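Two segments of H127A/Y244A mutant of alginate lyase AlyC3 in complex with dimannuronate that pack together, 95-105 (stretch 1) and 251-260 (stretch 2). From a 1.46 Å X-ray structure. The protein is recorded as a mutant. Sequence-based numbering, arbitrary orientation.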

# COMPACT_ATOMS: atom_id res chain seq x y z
N TYR B 95 -14.94 -13.16 -3.64
CA TYR B 95 -15.10 -13.80 -2.34
C TYR B 95 -16.39 -13.31 -1.72
O TYR B 95 -16.61 -12.09 -1.64
CB TYR B 95 -13.89 -13.48 -1.45
CG TYR B 95 -12.62 -13.95 -2.12
CD1 TYR B 95 -11.92 -13.12 -2.97
CD2 TYR B 95 -12.17 -15.25 -1.95
CE1 TYR B 95 -10.78 -13.56 -3.62
CE2 TYR B 95 -11.03 -15.70 -2.60
CZ TYR B 95 -10.35 -14.84 -3.44
OH TYR B 95 -9.20 -15.26 -4.09
N THR B 96 -17.25 -14.24 -1.30
CA THR B 96 -18.59 -13.89 -0.86
C THR B 96 -18.88 -14.44 0.53
O THR B 96 -18.64 -15.61 0.81
CB THR B 96 -19.67 -14.39 -1.83
OG1 THR B 96 -19.45 -13.79 -3.12
CG2 THR B 96 -21.06 -13.98 -1.33
N LEU B 97 -19.39 -13.58 1.40
CA LEU B 97 -19.88 -13.96 2.71
C LEU B 97 -21.38 -13.71 2.70
O LEU B 97 -21.82 -12.60 2.39
CB LEU B 97 -19.21 -13.11 3.80
CG LEU B 97 -19.50 -13.54 5.23
CD1 LEU B 97 -18.71 -14.84 5.53
CD2 LEU B 97 -19.15 -12.41 6.21
N SER B 98 -22.13 -14.73 3.00
CA SER B 98 -23.58 -14.65 3.02
C SER B 98 -24.11 -14.98 4.37
O SER B 98 -23.79 -15.99 4.91
CB SER B 98 -24.18 -15.62 2.01
OG SER B 98 -23.71 -15.41 0.73
N ALA B 99 -24.96 -14.12 4.89
CA ALA B 99 -25.55 -14.32 6.17
C ALA B 99 -27.01 -13.92 6.24
O ALA B 99 -27.47 -13.17 5.47
CB ALA B 99 -24.77 -13.51 7.19
N GLU B 100 -27.70 -14.48 7.22
CA GLU B 100 -29.06 -14.09 7.57
C GLU B 100 -28.96 -13.87 9.07
O GLU B 100 -28.64 -14.75 9.77
CB GLU B 100 -30.13 -15.08 7.20
CG GLU B 100 -30.30 -15.20 5.72
CD GLU B 100 -31.26 -16.28 5.30
OE1 GLU B 100 -31.76 -16.98 6.19
OE2 GLU B 100 -31.49 -16.38 4.10
N VAL B 101 -29.20 -12.66 9.52
CA VAL B 101 -29.00 -12.28 10.88
C VAL B 101 -30.14 -11.52 11.54
O VAL B 101 -30.80 -10.74 10.92
CB VAL B 101 -27.82 -11.29 10.92
CG1 VAL B 101 -27.39 -11.00 12.34
CG2 VAL B 101 -26.66 -11.79 10.11
N GLU B 102 -30.31 -11.77 12.82
CA GLU B 102 -31.22 -11.06 13.69
C GLU B 102 -30.46 -10.62 14.94
O GLU B 102 -29.87 -11.40 15.58
CB GLU B 102 -32.39 -11.94 14.11
CG GLU B 102 -33.41 -11.21 14.97
CD GLU B 102 -34.60 -12.07 15.34
OE1 GLU B 102 -34.70 -13.18 14.87
OE2 GLU B 102 -35.40 -11.60 16.12
N ILE B 103 -30.50 -9.35 15.24
CA ILE B 103 -29.89 -8.82 16.45
C ILE B 103 -30.96 -8.80 17.54
O ILE B 103 -32.06 -8.25 17.33
CB ILE B 103 -29.31 -7.41 16.22
CG1 ILE B 103 -28.38 -7.42 15.00
CG2 ILE B 103 -28.59 -6.91 17.46
CD1 ILE B 103 -27.15 -8.28 15.17
N ILE B 104 -30.66 -9.40 18.68
CA ILE B 104 -31.65 -9.64 19.72
C ILE B 104 -31.63 -8.50 20.73
O ILE B 104 -30.60 -8.26 21.38
CB ILE B 104 -31.40 -10.98 20.42
CG1 ILE B 104 -31.35 -12.11 19.39
CG2 ILE B 104 -32.50 -11.24 21.45
CD1 ILE B 104 -32.63 -12.26 18.60
N ASP B 105 -32.78 -7.82 20.89
CA ASP B 105 -32.98 -6.77 21.89
C ASP B 105 -31.80 -5.82 21.98
O ASP B 105 -31.26 -5.61 23.07
CB ASP B 105 -33.23 -7.39 23.26
CG ASP B 105 -34.58 -8.07 23.35
OD1 ASP B 105 -35.55 -7.52 22.80
OD2 ASP B 105 -34.66 -9.15 23.99
N SER B 251 -24.35 -8.12 23.91
CA SER B 251 -24.93 -8.24 22.58
C SER B 251 -25.26 -9.70 22.29
O SER B 251 -24.69 -10.62 22.88
CB SER B 251 -23.95 -7.73 21.54
OG SER B 251 -22.76 -8.50 21.62
N GLU B 252 -26.16 -9.90 21.34
CA GLU B 252 -26.61 -11.23 20.96
C GLU B 252 -27.07 -11.18 19.52
O GLU B 252 -27.99 -10.41 19.19
CB GLU B 252 -27.73 -11.73 21.87
CG GLU B 252 -28.26 -13.09 21.48
CD GLU B 252 -29.23 -13.66 22.49
OE1 GLU B 252 -29.34 -13.07 23.59
OE2 GLU B 252 -29.87 -14.69 22.19
N ALA B 253 -26.44 -11.97 18.66
CA ALA B 253 -26.82 -12.09 17.26
C ALA B 253 -27.14 -13.54 16.94
O ALA B 253 -26.41 -14.45 17.35
CB ALA B 253 -25.70 -11.60 16.34
N HIS B 254 -28.24 -13.75 16.22
CA HIS B 254 -28.66 -15.07 15.77
C HIS B 254 -28.51 -15.16 14.26
O HIS B 254 -29.12 -14.37 13.52
CB HIS B 254 -30.11 -15.35 16.17
CG HIS B 254 -30.29 -15.55 17.65
ND1 HIS B 254 -31.38 -16.19 18.18
CD2 HIS B 254 -29.51 -15.19 18.70
CE1 HIS B 254 -31.27 -16.22 19.50
NE2 HIS B 254 -30.14 -15.62 19.84
N PHE B 255 -27.67 -16.08 13.79
CA PHE B 255 -27.43 -16.28 12.37
C PHE B 255 -28.19 -17.52 11.91
O PHE B 255 -27.79 -18.65 12.21
CB PHE B 255 -25.94 -16.49 12.10
CG PHE B 255 -25.10 -15.23 12.14
CD1 PHE B 255 -24.83 -14.58 13.33
CD2 PHE B 255 -24.52 -14.74 10.97
CE1 PHE B 255 -24.03 -13.43 13.36
CE2 PHE B 255 -23.71 -13.59 11.00
CZ PHE B 255 -23.47 -12.94 12.19
N ASN B 256 -29.27 -17.32 11.16
CA ASN B 256 -29.95 -18.46 10.54
C ASN B 256 -29.12 -19.05 9.41
O ASN B 256 -29.30 -20.22 9.06
CB ASN B 256 -31.33 -18.00 10.04
CG ASN B 256 -32.11 -19.11 9.36
OD1 ASN B 256 -32.52 -20.08 10.00
ND2 ASN B 256 -32.35 -18.94 8.06
N LYS B 257 -28.20 -18.27 8.85
CA LYS B 257 -27.39 -18.69 7.72
C LYS B 257 -26.04 -18.01 7.85
O LYS B 257 -25.96 -16.83 8.22
CB LYS B 257 -28.04 -18.28 6.40
CG LYS B 257 -27.15 -18.44 5.17
CD LYS B 257 -27.94 -18.15 3.89
CE LYS B 257 -27.07 -18.27 2.65
NZ LYS B 257 -27.86 -18.05 1.40
N LEU B 258 -24.98 -18.77 7.59
CA LEU B 258 -23.64 -18.19 7.49
C LEU B 258 -22.85 -19.05 6.53
O LEU B 258 -22.60 -20.24 6.81
CB LEU B 258 -22.97 -18.11 8.85
CG LEU B 258 -21.58 -17.44 8.84
CD1 LEU B 258 -21.63 -15.99 8.32
CD2 LEU B 258 -20.98 -17.49 10.22
N GLU B 259 -22.45 -18.46 5.41
CA GLU B 259 -21.76 -19.16 4.34
C GLU B 259 -20.62 -18.31 3.82
O GLU B 259 -20.67 -17.08 3.84
CB GLU B 259 -22.70 -19.46 3.18
CG GLU B 259 -23.84 -20.41 3.57
CD GLU B 259 -24.86 -20.59 2.47
OE1 GLU B 259 -24.67 -20.02 1.38
OE2 GLU B 259 -25.85 -21.31 2.70
N TYR B 260 -19.61 -19.00 3.30
CA TYR B 260 -18.44 -18.41 2.65
C TYR B 260 -18.15 -19.15 1.36
O TYR B 260 -18.16 -20.32 1.34
CB TYR B 260 -17.18 -18.47 3.52
CG TYR B 260 -15.88 -18.19 2.79
CD1 TYR B 260 -15.58 -16.94 2.34
CD2 TYR B 260 -14.95 -19.17 2.60
CE1 TYR B 260 -14.41 -16.69 1.67
CE2 TYR B 260 -13.78 -18.93 1.93
CZ TYR B 260 -13.52 -17.69 1.50
OH TYR B 260 -12.38 -17.45 0.86
O HOH W 1 -29.81 -15.57 2.21
O HOH W 2 -33.78 -15.50 16.42
O HOH W 3 -28.01 -7.50 21.08

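Residues 95–103 and the two strand segments of stretch 2 run antiparallel, and the backbone does most of the joining. Hydrogen-bonded pairs alternate with non-hydrogen-bonded ones. Ser98 and Glu259 exchange two bonds, Ser98 N to Glu259 O and Glu259 N to Ser98 O, each 2.9 Å; Glu102 and His254 repeat the pattern, Glu102 N to His254 O and His254 N to Glu102 O, again 2.9 Å each. Beyond the strand, Ile104 N still reaches Glu252 O at 2.9 Å. Between these pairs, CA-H groups lean on carbonyls, as Ala99 CA does on Lys257 O at 3.3 Å.

The ladder is interrupted once. Glu100 pairs with Lys257 but Val101 with Phe255, so Asn256 is an extra residue, a beta bulge where stretch 2 turns a corner. Glu100 N donates to Lys257 O at 3.1 Å, while Asn256 N makes only a weak bond to Glu100 O at 3.0 Å. The side chains add a stronger tie, Asn256 ND2 to Glu100 OE1 at 2.8 Å, so one glutamate holds the bulge through both backbone and carboxylate.

Strand alternation sorts the chemistry. Leu97, Ala99, Val101 and Ile103 share a face with Tyr260, Leu258, Phe255 and Ala253, and this face is almost wholly apolar. Val101 CG2 lies over the Phe255 ring, 3.9 Å from its centroid; small Ala99 meets the same ring, CB to CE2, at 4.0 Å. Ile103 CD1 rests 3.8 Å from Ala253 CB.

Ser98, Glu100 and Glu102 share the other face with Glu259, Lys257 and His254, where water mediates between polar groups. One water donates to Glu100 OE2 at 2.7 Å and accepts from Lys257 NZ at 3.3 Å. Near the end, Ile104 CG1 covers a face of the His254 ring, whose NE2 donates to Glu252 OE2 at 2.5 Å.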